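Local structure of Fe-superoxide dismutase homolog (Plasmodium berghei, 2A03) at residues A[33-38]-A[164-169]; A[41-46]-A[80-85]; A[57-60]-A[66-69]; A[170-175]-A[181-186]. The protein probably disproportionates superoxide radicals into hydrogen peroxide and oxygen, as an iron/manganese superoxide dismutase. All coordinates share one frame; numbering follows the deposited sequence.

Contact 1 (A[33-38]-A[164-169]). With MN (manganese (II) ion), chain C.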
loop_
_atom_site.group_PDB
_atom_site.type_symbol
_atom_site.label_atom_id
_atom_site.label_comp_id
_atom_site.label_asym_id
_atom_site.label_seq_id
_atom_site.Cartn_x
_atom_site.Cartn_y
_atom_site.Cartn_z
ATOM N N SER A 33 -13.995 -9.353 -8.103
ATOM C CA SER A 33 -14.104 -10.591 -7.369
ATOM C C SER A 33 -13.042 -10.681 -6.286
ATOM O O SER A 33 -13.357 -11.066 -5.180
ATOM C CB SER A 33 -14.058 -11.826 -8.299
ATOM O OG SER A 33 -12.742 -12.095 -8.722
ATOM N N PHE A 34 -11.799 -10.317 -6.573
ATOM C CA PHE A 34 -10.772 -10.317 -5.521
ATOM C C PHE A 34 -11.019 -9.176 -4.516
ATOM O O PHE A 34 -10.983 -9.382 -3.299
ATOM C CB PHE A 34 -9.348 -10.236 -6.103
ATOM C CG PHE A 34 -8.825 -11.547 -6.604
ATOM C CD1 PHE A 34 -8.286 -12.483 -5.717
ATOM C CD2 PHE A 34 -8.879 -11.870 -7.952
ATOM C CE1 PHE A 34 -7.814 -13.740 -6.179
ATOM C CE2 PHE A 34 -8.404 -13.115 -8.421
ATOM C CZ PHE A 34 -7.873 -14.046 -7.535
ATOM N N HIS A 35 -11.286 -7.982 -5.034
ATOM C CA HIS A 35 -11.440 -6.797 -4.204
ATOM C C HIS A 35 -12.643 -6.917 -3.263
ATOM O O HIS A 35 -12.554 -6.557 -2.095
ATOM C CB HIS A 35 -11.580 -5.564 -5.099
ATOM C CG HIS A 35 -11.177 -4.280 -4.450
ATOM N ND1 HIS A 35 -10.998 -3.117 -5.168
ATOM C CD2 HIS A 35 -10.897 -3.977 -3.157
ATOM C CE1 HIS A 35 -10.643 -2.147 -4.341
ATOM N NE2 HIS A 35 -10.563 -2.646 -3.116
ATOM N N TYR A 36 -13.764 -7.421 -3.772
ATOM C CA TYR A 36 -14.973 -7.596 -2.955
ATOM C C TYR A 36 -14.983 -8.931 -2.178
ATOM O O TYR A 36 -15.185 -8.930 -0.958
ATOM C CB TYR A 36 -16.216 -7.474 -3.827
ATOM C CG TYR A 36 -17.550 -7.635 -3.100
ATOM C CD1 TYR A 36 -18.019 -6.656 -2.249
ATOM C CD2 TYR A 36 -18.330 -8.775 -3.276
ATOM C CE1 TYR A 36 -19.224 -6.781 -1.615
ATOM C CE2 TYR A 36 -19.549 -8.930 -2.621
ATOM C CZ TYR A 36 -19.991 -7.920 -1.796
ATOM O OH TYR A 36 -21.193 -8.024 -1.144
ATOM N N ASN A 37 -14.783 -10.056 -2.877
ATOM C CA ASN A 37 -14.912 -11.385 -2.253
ATOM C C ASN A 37 -13.722 -11.809 -1.402
ATOM O O ASN A 37 -13.859 -12.717 -0.578
ATOM C CB ASN A 37 -15.201 -12.479 -3.288
ATOM C CG ASN A 37 -16.604 -12.373 -3.889
ATOM O OD1 ASN A 37 -17.576 -12.054 -3.201
ATOM N ND2 ASN A 37 -16.709 -12.666 -5.186
ATOM N N LYS A 38 -12.562 -11.176 -1.603
ATOM C CA LYS A 38 -11.390 -11.471 -0.773
ATOM C C LYS A 38 -11.021 -10.333 0.146
ATOM O O LYS A 38 -11.011 -10.524 1.346
ATOM C CB LYS A 38 -10.184 -11.872 -1.607
ATOM C CG LYS A 38 -10.425 -13.085 -2.455
ATOM C CD LYS A 38 -10.464 -14.307 -1.613
ATOM C CE LYS A 38 -10.614 -15.576 -2.462
ATOM N NZ LYS A 38 -10.548 -16.801 -1.549
ATOM N N THR A 164 -15.557 8.528 -3.015
ATOM C CA THR A 164 -14.174 8.109 -2.763
ATOM C C THR A 164 -13.686 7.226 -3.913
ATOM O O THR A 164 -14.469 6.612 -4.620
ATOM C CB THR A 164 -14.006 7.319 -1.404
ATOM O OG1 THR A 164 -12.628 7.310 -1.000
ATOM C CG2 THR A 164 -14.470 5.864 -1.529
ATOM N N CYS A 165 -12.377 7.168 -4.061
ATOM C CA CYS A 165 -11.736 6.254 -4.966
ATOM C C CYS A 165 -10.575 5.597 -4.208
ATOM O O CYS A 165 -9.757 6.276 -3.585
ATOM C CB CYS A 165 -11.241 7.017 -6.183
ATOM S SG CYS A 165 -10.286 6.061 -7.342
ATOM N N ASP A 166 -10.559 4.267 -4.227
ATOM C CA ASP A 166 -9.504 3.464 -3.606
ATOM C C ASP A 166 -8.224 3.537 -4.456
ATOM O O ASP A 166 -8.252 3.236 -5.645
ATOM C CB ASP A 166 -10.015 2.015 -3.536
ATOM C CG ASP A 166 -9.187 1.114 -2.619
ATOM O OD1 ASP A 166 -8.148 1.543 -2.071
ATOM O OD2 ASP A 166 -9.608 -0.053 -2.431
ATOM N N VAL A 167 -7.099 3.905 -3.844
ATOM C CA VAL A 167 -5.809 3.793 -4.516
ATOM C C VAL A 167 -4.816 2.830 -3.840
ATOM O O VAL A 167 -3.646 2.853 -4.160
ATOM C CB VAL A 167 -5.142 5.176 -4.778
ATOM C CG1 VAL A 167 -6.066 6.073 -5.644
ATOM C CG2 VAL A 167 -4.758 5.876 -3.493
ATOM N N TRP A 168 -5.276 1.951 -2.947
ATOM C CA TRP A 168 -4.465 0.747 -2.620
ATOM C C TRP A 168 -4.140 0.026 -3.933
ATOM O O TRP A 168 -5.001 -0.068 -4.824
ATOM C CB TRP A 168 -5.218 -0.230 -1.713
ATOM C CG TRP A 168 -5.350 0.217 -0.281
ATOM C CD1 TRP A 168 -5.919 1.384 0.181
ATOM C CD2 TRP A 168 -4.919 -0.499 0.881
ATOM N NE1 TRP A 168 -5.854 1.427 1.549
ATOM C CE2 TRP A 168 -5.249 0.287 2.004
ATOM C CE3 TRP A 168 -4.280 -1.724 1.081
ATOM C CZ2 TRP A 168 -4.963 -0.119 3.303
ATOM C CZ3 TRP A 168 -4.008 -2.120 2.361
ATOM C CH2 TRP A 168 -4.345 -1.323 3.459
ATOM N N GLU A 169 -2.929 -0.515 -4.048
ATOM C CA GLU A 169 -2.516 -1.183 -5.288
ATOM C C GLU A 169 -3.496 -2.295 -5.728
ATOM O O GLU A 169 -3.666 -2.523 -6.935
ATOM C CB GLU A 169 -1.074 -1.700 -5.191
ATOM C CG GLU A 169 -0.076 -0.573 -5.308
ATOM C CD GLU A 169 1.385 -0.947 -5.053
ATOM O OE1 GLU A 169 1.685 -1.837 -4.216
ATOM O OE2 GLU A 169 2.252 -0.289 -5.671
HETATM MN MN MN C . -9.507 -1.699 -1.505
HETATM O O HOH W 1 -8.405 -0.505 0.139
#

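Contact 2 (A[41-46]-A[80-85]). With MN (manganese (II) ion), chain C.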
loop_
_atom_site.group_PDB
_atom_site.type_symbol
_atom_site.label_atom_id
_atom_site.label_comp_id
_atom_site.label_asym_id
_atom_site.label_seq_id
_atom_site.Cartn_x
_atom_site.Cartn_y
_atom_site.Cartn_z
ATOM N N ALA A 41 -14.592 -8.701 1.982
ATOM C CA ALA A 41 -15.046 -9.795 2.817
ATOM C C ALA A 41 -14.066 -10.073 3.944
ATOM O O ALA A 41 -14.469 -10.327 5.080
ATOM C CB ALA A 41 -15.233 -11.060 1.983
ATOM N N GLY A 42 -12.779 -10.050 3.617
ATOM C CA GLY A 42 -11.751 -10.326 4.606
ATOM C C GLY A 42 -11.747 -9.317 5.737
ATOM O O GLY A 42 -11.455 -9.668 6.871
ATOM N N TYR A 43 -12.043 -8.051 5.443
ATOM C CA TYR A 43 -12.074 -7.046 6.491
ATOM C C TYR A 43 -13.244 -7.329 7.420
ATOM O O TYR A 43 -13.133 -7.199 8.641
ATOM C CB TYR A 43 -12.154 -5.617 5.923
ATOM C CG TYR A 43 -10.905 -5.126 5.200
ATOM C CD1 TYR A 43 -9.658 -5.101 5.830
ATOM C CD2 TYR A 43 -10.981 -4.672 3.896
ATOM C CE1 TYR A 43 -8.537 -4.648 5.172
ATOM C CE2 TYR A 43 -9.862 -4.219 3.216
ATOM C CZ TYR A 43 -8.645 -4.204 3.852
ATOM O OH TYR A 43 -7.548 -3.712 3.165
ATOM N N VAL A 44 -14.362 -7.754 6.855
ATOM C CA VAL A 44 -15.517 -8.134 7.670
ATOM C C VAL A 44 -15.167 -9.340 8.548
ATOM O O VAL A 44 -15.403 -9.347 9.756
ATOM C CB VAL A 44 -16.734 -8.454 6.783
ATOM C CG1 VAL A 44 -17.936 -8.876 7.632
ATOM C CG2 VAL A 44 -17.090 -7.239 5.908
ATOM N N ASN A 45 -14.577 -10.362 7.948
ATOM C CA ASN A 45 -14.267 -11.567 8.684
ATOM C C ASN A 45 -13.232 -11.302 9.784
ATOM O O ASN A 45 -13.342 -11.831 10.896
ATOM C CB ASN A 45 -13.766 -12.637 7.730
ATOM C CG ASN A 45 -14.829 -13.094 6.740
ATOM O OD1 ASN A 45 -16.028 -12.849 6.915
ATOM N ND2 ASN A 45 -14.381 -13.769 5.682
ATOM N N LYS A 46 -12.226 -10.486 9.477
ATOM C CA LYS A 46 -11.189 -10.199 10.453
ATOM C C LYS A 46 -11.729 -9.334 11.596
ATOM O O LYS A 46 -11.395 -9.555 12.756
ATOM C CB LYS A 46 -9.984 -9.533 9.785
ATOM N N TRP A 80 -16.152 0.079 5.905
ATOM C CA TRP A 80 -16.937 1.264 5.586
ATOM C C TRP A 80 -16.433 1.918 4.305
ATOM O O TRP A 80 -17.219 2.285 3.440
ATOM C CB TRP A 80 -16.896 2.283 6.746
ATOM C CG TRP A 80 -17.892 3.375 6.564
ATOM C CD1 TRP A 80 -19.176 3.398 7.037
ATOM C CD2 TRP A 80 -17.719 4.596 5.813
ATOM N NE1 TRP A 80 -19.799 4.545 6.636
ATOM C CE2 TRP A 80 -18.934 5.291 5.875
ATOM C CE3 TRP A 80 -16.664 5.144 5.088
ATOM C CZ2 TRP A 80 -19.122 6.521 5.256
ATOM C CZ3 TRP A 80 -16.842 6.351 4.470
ATOM C CH2 TRP A 80 -18.071 7.032 4.551
ATOM N N ASN A 81 -15.114 2.088 4.214
ATOM C CA ASN A 81 -14.492 2.700 3.044
ATOM C C ASN A 81 -14.842 1.941 1.745
ATOM O O ASN A 81 -15.197 2.555 0.742
ATOM C CB ASN A 81 -12.970 2.773 3.200
ATOM C CG ASN A 81 -12.517 3.656 4.361
ATOM O OD1 ASN A 81 -13.257 4.516 4.849
ATOM N ND2 ASN A 81 -11.270 3.430 4.814
ATOM N N HIS A 82 -14.740 0.614 1.764
ATOM C CA HIS A 82 -15.022 -0.179 0.565
ATOM C C HIS A 82 -16.476 -0.142 0.169
ATOM O O HIS A 82 -16.780 0.005 -1.003
ATOM C CB HIS A 82 -14.555 -1.613 0.720
ATOM C CG HIS A 82 -13.080 -1.743 0.582
ATOM N ND1 HIS A 82 -12.221 -1.530 1.639
ATOM C CD2 HIS A 82 -12.307 -1.995 -0.500
ATOM C CE1 HIS A 82 -10.977 -1.661 1.213
ATOM N NE2 HIS A 82 -11.002 -1.932 -0.083
ATOM N N SER A 83 -17.368 -0.236 1.142
ATOM C CA SER A 83 -18.788 -0.053 0.858
ATOM C C SER A 83 -19.059 1.312 0.222
ATOM O O SER A 83 -19.889 1.419 -0.674
ATOM C CB SER A 83 -19.632 -0.251 2.128
ATOM O OG SER A 83 -19.536 -1.604 2.547
ATOM N N PHE A 84 -18.353 2.344 0.686
ATOM C CA PHE A 84 -18.526 3.686 0.143
ATOM C C PHE A 84 -17.979 3.782 -1.278
ATOM O O PHE A 84 -18.536 4.474 -2.132
ATOM C CB PHE A 84 -17.864 4.719 1.047
ATOM C CG PHE A 84 -18.430 6.101 0.891
ATOM C CD1 PHE A 84 -19.649 6.435 1.475
ATOM C CD2 PHE A 84 -17.758 7.064 0.163
ATOM C CE1 PHE A 84 -20.186 7.713 1.344
ATOM C CE2 PHE A 84 -18.282 8.333 0.018
ATOM C CZ PHE A 84 -19.502 8.665 0.618
ATOM N N TYR A 85 -16.894 3.054 -1.519
ATOM C CA TYR A 85 -16.270 2.963 -2.836
ATOM C C TYR A 85 -17.181 2.246 -3.860
ATOM O O TYR A 85 -17.354 2.707 -5.000
ATOM C CB TYR A 85 -14.880 2.303 -2.650
ATOM C CG TYR A 85 -14.103 1.892 -3.882
ATOM C CD1 TYR A 85 -13.546 2.843 -4.737
ATOM C CD2 TYR A 85 -13.876 0.546 -4.161
ATOM C CE1 TYR A 85 -12.826 2.467 -5.863
ATOM C CE2 TYR A 85 -13.125 0.159 -5.274
ATOM C CZ TYR A 85 -12.600 1.123 -6.114
ATOM O OH TYR A 85 -11.873 0.751 -7.231
HETATM MN MN MN C . -9.507 -1.699 -1.505
HETATM O O HOH W 1 -8.405 -0.505 0.139
#

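Contact 3 (A[57-60]-A[66-69])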
loop_
_atom_site.group_PDB
_atom_site.type_symbol
_atom_site.label_atom_id
_atom_site.label_comp_id
_atom_site.label_asym_id
_atom_site.label_seq_id
_atom_site.Cartn_x
_atom_site.Cartn_y
_atom_site.Cartn_z
ATOM N N ALA A 57 -18.036 -7.124 21.030
ATOM C CA ALA A 57 -18.578 -8.274 20.310
ATOM C C ALA A 57 -19.927 -8.006 19.662
ATOM O O ALA A 57 -20.157 -8.378 18.510
ATOM C CB ALA A 57 -18.696 -9.460 21.253
ATOM N N ASN A 58 -20.812 -7.359 20.411
ATOM C CA ASN A 58 -22.173 -7.112 19.958
ATOM C C ASN A 58 -22.421 -5.669 19.508
ATOM O O ASN A 58 -23.560 -5.238 19.438
ATOM C CB ASN A 58 -23.155 -7.510 21.064
ATOM C CG ASN A 58 -23.016 -8.974 21.455
ATOM O OD1 ASN A 58 -23.067 -9.861 20.601
ATOM N ND2 ASN A 58 -22.810 -9.230 22.739
ATOM N N LYS A 59 -21.353 -4.932 19.208
ATOM C CA LYS A 59 -21.484 -3.567 18.713
ATOM C C LYS A 59 -21.685 -3.566 17.207
ATOM O O LYS A 59 -21.207 -4.454 16.486
ATOM C CB LYS A 59 -20.240 -2.728 19.049
ATOM C CG LYS A 59 -19.954 -2.535 20.530
ATOM C CD LYS A 59 -20.988 -1.645 21.192
ATOM C CE LYS A 59 -20.676 -1.419 22.679
ATOM N NZ LYS A 59 -19.330 -0.791 22.864
ATOM N N SER A 60 -22.405 -2.555 16.739
ATOM C CA SER A 60 -22.571 -2.307 15.318
ATOM C C SER A 60 -21.294 -1.681 14.776
ATOM O O SER A 60 -20.474 -1.160 15.543
ATOM C CB SER A 60 -23.718 -1.324 15.100
ATOM O OG SER A 60 -23.354 -0.057 15.619
ATOM N N LYS A 66 -16.605 4.584 16.032
ATOM C CA LYS A 66 -16.419 5.716 16.930
ATOM C C LYS A 66 -15.555 5.351 18.161
ATOM O O LYS A 66 -14.846 6.197 18.700
ATOM C CB LYS A 66 -17.784 6.291 17.344
ATOM N N GLU A 67 -15.571 4.091 18.587
ATOM C CA GLU A 67 -14.874 3.715 19.820
ATOM C C GLU A 67 -13.448 3.160 19.616
ATOM O O GLU A 67 -12.527 3.515 20.356
ATOM C CB GLU A 67 -15.730 2.702 20.596
ATOM C CG GLU A 67 -17.165 3.198 20.871
ATOM C CD GLU A 67 -18.088 2.115 21.432
ATOM O OE1 GLU A 67 -17.564 1.060 21.889
ATOM O OE2 GLU A 67 -19.331 2.330 21.423
ATOM N N SER A 68 -13.262 2.326 18.595
ATOM C CA SER A 68 -12.090 1.449 18.510
ATOM C C SER A 68 -10.756 2.085 18.075
ATOM O O SER A 68 -10.711 3.205 17.596
ATOM C CB SER A 68 -12.428 0.290 17.585
ATOM O OG SER A 68 -12.618 0.733 16.252
ATOM N N THR A 69 -9.672 1.326 18.232
ATOM C CA THR A 69 -8.348 1.734 17.764
ATOM C C THR A 69 -7.614 0.562 17.080
ATOM O O THR A 69 -8.132 -0.557 17.006
ATOM C CB THR A 69 -7.483 2.285 18.938
ATOM O OG1 THR A 69 -7.385 1.302 19.979
ATOM C CG2 THR A 69 -8.114 3.561 19.533
#

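Contact 4 (A[170-175]-A[181-186]). With MN (manganese (II) ion), chain C.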
loop_
_atom_site.group_PDB
_atom_site.type_symbol
_atom_site.label_atom_id
_atom_site.label_comp_id
_atom_site.label_asym_id
_atom_site.label_seq_id
_atom_site.Cartn_x
_atom_site.Cartn_y
_atom_site.Cartn_z
ATOM N N HIS A 170 -4.141 -2.966 -4.771
ATOM C CA HIS A 170 -5.051 -4.086 -5.085
ATOM C C HIS A 170 -6.296 -3.652 -5.845
ATOM O O HIS A 170 -6.973 -4.477 -6.469
ATOM C CB HIS A 170 -5.455 -4.881 -3.814
ATOM C CG HIS A 170 -6.300 -4.121 -2.830
ATOM N ND1 HIS A 170 -5.927 -3.942 -1.511
ATOM C CD2 HIS A 170 -7.526 -3.546 -2.954
ATOM C CE1 HIS A 170 -6.869 -3.261 -0.877
ATOM N NE2 HIS A 170 -7.847 -3.002 -1.732
ATOM N N ALA A 171 -6.610 -2.366 -5.771
ATOM C CA ALA A 171 -7.750 -1.824 -6.475
ATOM C C ALA A 171 -7.525 -1.847 -7.977
ATOM O O ALA A 171 -8.495 -1.876 -8.741
ATOM C CB ALA A 171 -8.048 -0.381 -6.007
ATOM N N TYR A 172 -6.256 -1.842 -8.404
ATOM C CA TYR A 172 -5.941 -1.711 -9.835
ATOM C C TYR A 172 -4.843 -2.615 -10.393
ATOM O O TYR A 172 -4.674 -2.693 -11.598
ATOM C CB TYR A 172 -5.619 -0.242 -10.158
ATOM C CG TYR A 172 -4.403 0.338 -9.450
ATOM C CD1 TYR A 172 -3.108 0.179 -9.974
ATOM C CD2 TYR A 172 -4.548 1.071 -8.268
ATOM C CE1 TYR A 172 -2.006 0.726 -9.321
ATOM C CE2 TYR A 172 -3.466 1.612 -7.620
ATOM C CZ TYR A 172 -2.193 1.456 -8.148
ATOM O OH TYR A 172 -1.124 2.013 -7.481
ATOM N N TYR A 173 -4.105 -3.316 -9.544
ATOM C CA TYR A 173 -2.945 -4.045 -10.024
ATOM C C TYR A 173 -3.293 -5.142 -11.010
ATOM O O TYR A 173 -2.522 -5.411 -11.931
ATOM C CB TYR A 173 -2.094 -4.620 -8.870
ATOM C CG TYR A 173 -0.633 -4.496 -9.216
ATOM C CD1 TYR A 173 0.040 -3.289 -9.006
ATOM C CD2 TYR A 173 0.049 -5.541 -9.842
ATOM C CE1 TYR A 173 1.361 -3.147 -9.364
ATOM C CE2 TYR A 173 1.370 -5.408 -10.206
ATOM C CZ TYR A 173 2.022 -4.215 -9.968
ATOM O OH TYR A 173 3.327 -4.081 -10.323
ATOM N N ILE A 174 -4.434 -5.795 -10.819
ATOM C CA ILE A 174 -4.831 -6.866 -11.738
ATOM C C ILE A 174 -4.951 -6.346 -13.174
ATOM O O ILE A 174 -4.513 -7.011 -14.125
ATOM C CB ILE A 174 -6.156 -7.534 -11.317
ATOM C CG1 ILE A 174 -5.952 -8.340 -10.031
ATOM C CG2 ILE A 174 -6.651 -8.448 -12.420
ATOM C CD1 ILE A 174 -7.212 -8.728 -9.366
ATOM N N ASP A 175 -5.532 -5.159 -13.326
ATOM C CA ASP A 175 -5.855 -4.648 -14.655
ATOM C C ASP A 175 -4.820 -3.700 -15.224
ATOM O O ASP A 175 -4.679 -3.623 -16.438
ATOM C CB ASP A 175 -7.211 -3.948 -14.642
ATOM C CG ASP A 175 -8.285 -4.809 -14.035
ATOM O OD1 ASP A 175 -8.213 -6.035 -14.284
ATOM O OD2 ASP A 175 -9.164 -4.269 -13.300
ATOM N N LEU A 181 -2.378 5.801 -13.374
ATOM C CA LEU A 181 -2.963 6.868 -14.182
ATOM C C LEU A 181 -4.100 6.333 -15.028
ATOM O O LEU A 181 -5.173 6.931 -15.075
ATOM C CB LEU A 181 -1.905 7.502 -15.085
ATOM C CG LEU A 181 -2.304 8.775 -15.839
ATOM C CD1 LEU A 181 -2.076 10.005 -14.954
ATOM C CD2 LEU A 181 -1.517 8.922 -17.125
ATOM N N SER A 182 -3.874 5.184 -15.672
ATOM C CA SER A 182 -4.910 4.537 -16.474
ATOM C C SER A 182 -6.091 4.109 -15.614
ATOM O O SER A 182 -7.229 4.207 -16.028
ATOM C CB SER A 182 -4.348 3.334 -17.213
ATOM O OG SER A 182 -3.484 3.748 -18.238
ATOM N N TYR A 183 -5.819 3.607 -14.419
ATOM C CA TYR A 183 -6.901 3.272 -13.503
ATOM C C TYR A 183 -7.729 4.535 -13.161
ATOM O O TYR A 183 -8.960 4.534 -13.237
ATOM C CB TYR A 183 -6.323 2.633 -12.243
ATOM C CG TYR A 183 -7.247 2.630 -11.059
ATOM C CD1 TYR A 183 -8.374 1.825 -11.036
ATOM C CD2 TYR A 183 -6.979 3.406 -9.945
ATOM C CE1 TYR A 183 -9.232 1.804 -9.932
ATOM C CE2 TYR A 183 -7.838 3.396 -8.831
ATOM C CZ TYR A 183 -8.953 2.590 -8.831
ATOM O OH TYR A 183 -9.797 2.564 -7.735
ATOM N N VAL A 184 -7.050 5.618 -12.801
ATOM C CA VAL A 184 -7.756 6.840 -12.462
ATOM C C VAL A 184 -8.590 7.331 -13.663
ATOM O O VAL A 184 -9.767 7.697 -13.497
ATOM C CB VAL A 184 -6.792 7.931 -11.895
ATOM C CG1 VAL A 184 -7.490 9.265 -11.780
ATOM C CG2 VAL A 184 -6.275 7.503 -10.531
ATOM N N LYS A 185 -8.017 7.285 -14.861
ATOM C CA LYS A 185 -8.773 7.685 -16.054
ATOM C C LYS A 185 -10.015 6.815 -16.229
ATOM O O LYS A 185 -11.105 7.324 -16.481
ATOM C CB LYS A 185 -7.916 7.632 -17.321
ATOM C CG LYS A 185 -6.922 8.751 -17.394
ATOM C CD LYS A 185 -6.165 8.771 -18.740
ATOM C CE LYS A 185 -4.941 9.724 -18.673
ATOM N NZ LYS A 185 -5.352 11.184 -18.665
ATOM N N ALA A 186 -9.837 5.504 -16.080
ATOM C CA ALA A 186 -10.944 4.570 -16.139
ATOM C C ALA A 186 -12.038 4.860 -15.107
ATOM O O ALA A 186 -13.232 4.764 -15.402
ATOM C CB ALA A 186 -10.429 3.168 -15.958
HETATM MN MN MN C . -9.507 -1.699 -1.505
HETATM O O HOH W 1 -8.405 -0.505 0.139
#

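Contact 1 (A[33-38]-A[164-169])
H35, on helix 29-51, and D166, at the end of strand 160-166, reach toward each other from opposite directions and meet on the manganese ion of an iron/manganese superoxide dismutase site. H35 NE2 lies 2.1 Å from manganese, D166 OD2 1.9 Å. The 2.8 Å between H35 NE2 and D166 OD2 follows from sharing the metal and is not a hydrogen bond. The carboxylate comes to the edge of the imidazole rather than over a face, and the two planes are turned 45° apart. In both residues CG is anti to the backbone N (chi1 -156° for H35, -166° for D166), which directs each flat group to the ion. With H82, H170 and water 1 the coordination is a trigonal bipyramid: H35 and the water are axial, nearly in line through the metal, and D166 is equatorial with the other two histidines. D166 belongs to the D-x-W-E-H signature of the family. Its second oxygen, OD1, is held from just past the strand end, accepting from W168 N at 3.0 Å in an Asx turn. That donor stands well above the carboxylate plane, and the bond helps fix the rotation of the group. Water 1 also gives a weak bond to D166 OD1, and its oxygen sits 3.1 Å above one face of the W168 ring, toward the rim.

Contact 2 (A[41-46]-A[80-85])
The rings of Y43 and H82 meet obliquely, with neither presenting a clean face or edge to the other: their planes are 34° apart and their centroids 5.3 Å. The arrangement belongs to the alpha-hairpin domain of the iron/manganese superoxide dismutases, where helices 29-51 and 70-87 pack together beside the metal. Contact is through one corner of each ring, Y43 CE2 lying 3.4 Å from H82 CE1, while Y43 CD2 trails at 4.0 Å from that same H82 CE1. The side chains cross at about a right angle. Q78, one turn before H82, links the two: its backbone O takes the hydrogen bond of H82 ND1, and its NE2 bonds to Y43 OH. With ND1 held by Q78 O and NE2 on the metal, the rotation of the H82 ring should be fixed. Y43 also packs on F127 of the second subunit, and by its place beside the metal it probably corresponds to the second-sphere tyrosine at the entrance of this family's active site. Across the imidazole from ND1, H82 NE2 binds manganese at 2.1 Å.

Contact 3 (A[57-60]-A[66-69])
K59 and E67 form a surface salt bridge that spans the short helix 61-67, from the loop that leads into it to its last turn. In the alpha-hairpin domain this helix lies along the chain between helices 29-51 and 70-87. From the lysine CB, which points toward 66-69, CG leaves anti to the carbonyl carbon (chi1 -63°), and a bend at chi2 (-69°) lifts the chain off its backbone. CB, CG and CD only carry the chain across. Beyond the extended CG-CD bond a final bend at chi4 (59°) turns the amine toward the carboxylate. CE is the first atom to come near, 4.1 Å from E67 OE1. K59 NZ then closes to 2.7 Å from E67 OE1, donating a hydrogen bond to the syn lone pair of that oxygen, while E67 OE2 stays 3.4 Å from K59 NZ, so the grip is lopsided. E67 comes to meet it with its chain extended beyond CG, and the two side chains cross at about a right angle. Helix 61-67 is tied off by serines: S60, at the N-cap, receives D63 N on its OG, and S68, just past the C-terminal end, bonds through OG to I64 O. The bridge rests on this one short bond, K59 NZ to E67 OE1.

Contact 4 (A[170-175]-A[181-186])
Y172 lays its CB over one face of the Y183 ring, 3.8 Å from the ring centroid and 27° off the normal, a CH-pi contact in which Y172 CB comes within 3.4 Å of Y183 CG. The two rings themselves, 26° from parallel, are slid so far apart that they barely overlap; they touch near one corner, where Y172 CD2 is 3.8 Å from Y183 CD2. The CG of Y172 sits between backbone N and carbonyl carbon (chi1 63°), carrying its ring past Y183 instead of over it. A171 covers the phenol end, its CB 3.8 Å from Y183 OH. That hydroxyl is hydrogen-bonded to D166 O and Y85 OH, so the ring Y172 leans on is tied to the metal ligand's backbone, while Y172 OH bonds to R180 NE. Just before A171, H170 binds manganese through NE2 at 2.1 Å; its ND1 is hydrogen-bonded to E169 OE2 of the second subunit, the glutamate-histidine bridge across the dimer familiar in this family. In the fold, helix 180-187 packs by V184 on helix 112-125 and by Y183 on C165 of strand 160-166, while A171 and I174 of the 170-175 segment lie against helix 29-51.

How the contacts relate
Contacts 1, 2 and 4 are buried and meet at one manganese ion, contributing H35 with D166, H82 and H170 respectively, whereas contact 3 lies on the surface with no touch to the others. Helix 29-51 serves both contact 1 and contact 2; contact 4 follows directly in sequence from the strand end of contact 1. Y183 of contact 4 reaches both other buried contacts through its hydroxyl. Only in contact 1 do both touching side chains bind the metal; in contact 2 one ligand meets an oblique ring, and in contact 4 the touching residues are not ligands. Contact 3, about 33 Å between centres from contact 4, rests on a charged hydrogen bond at the surface.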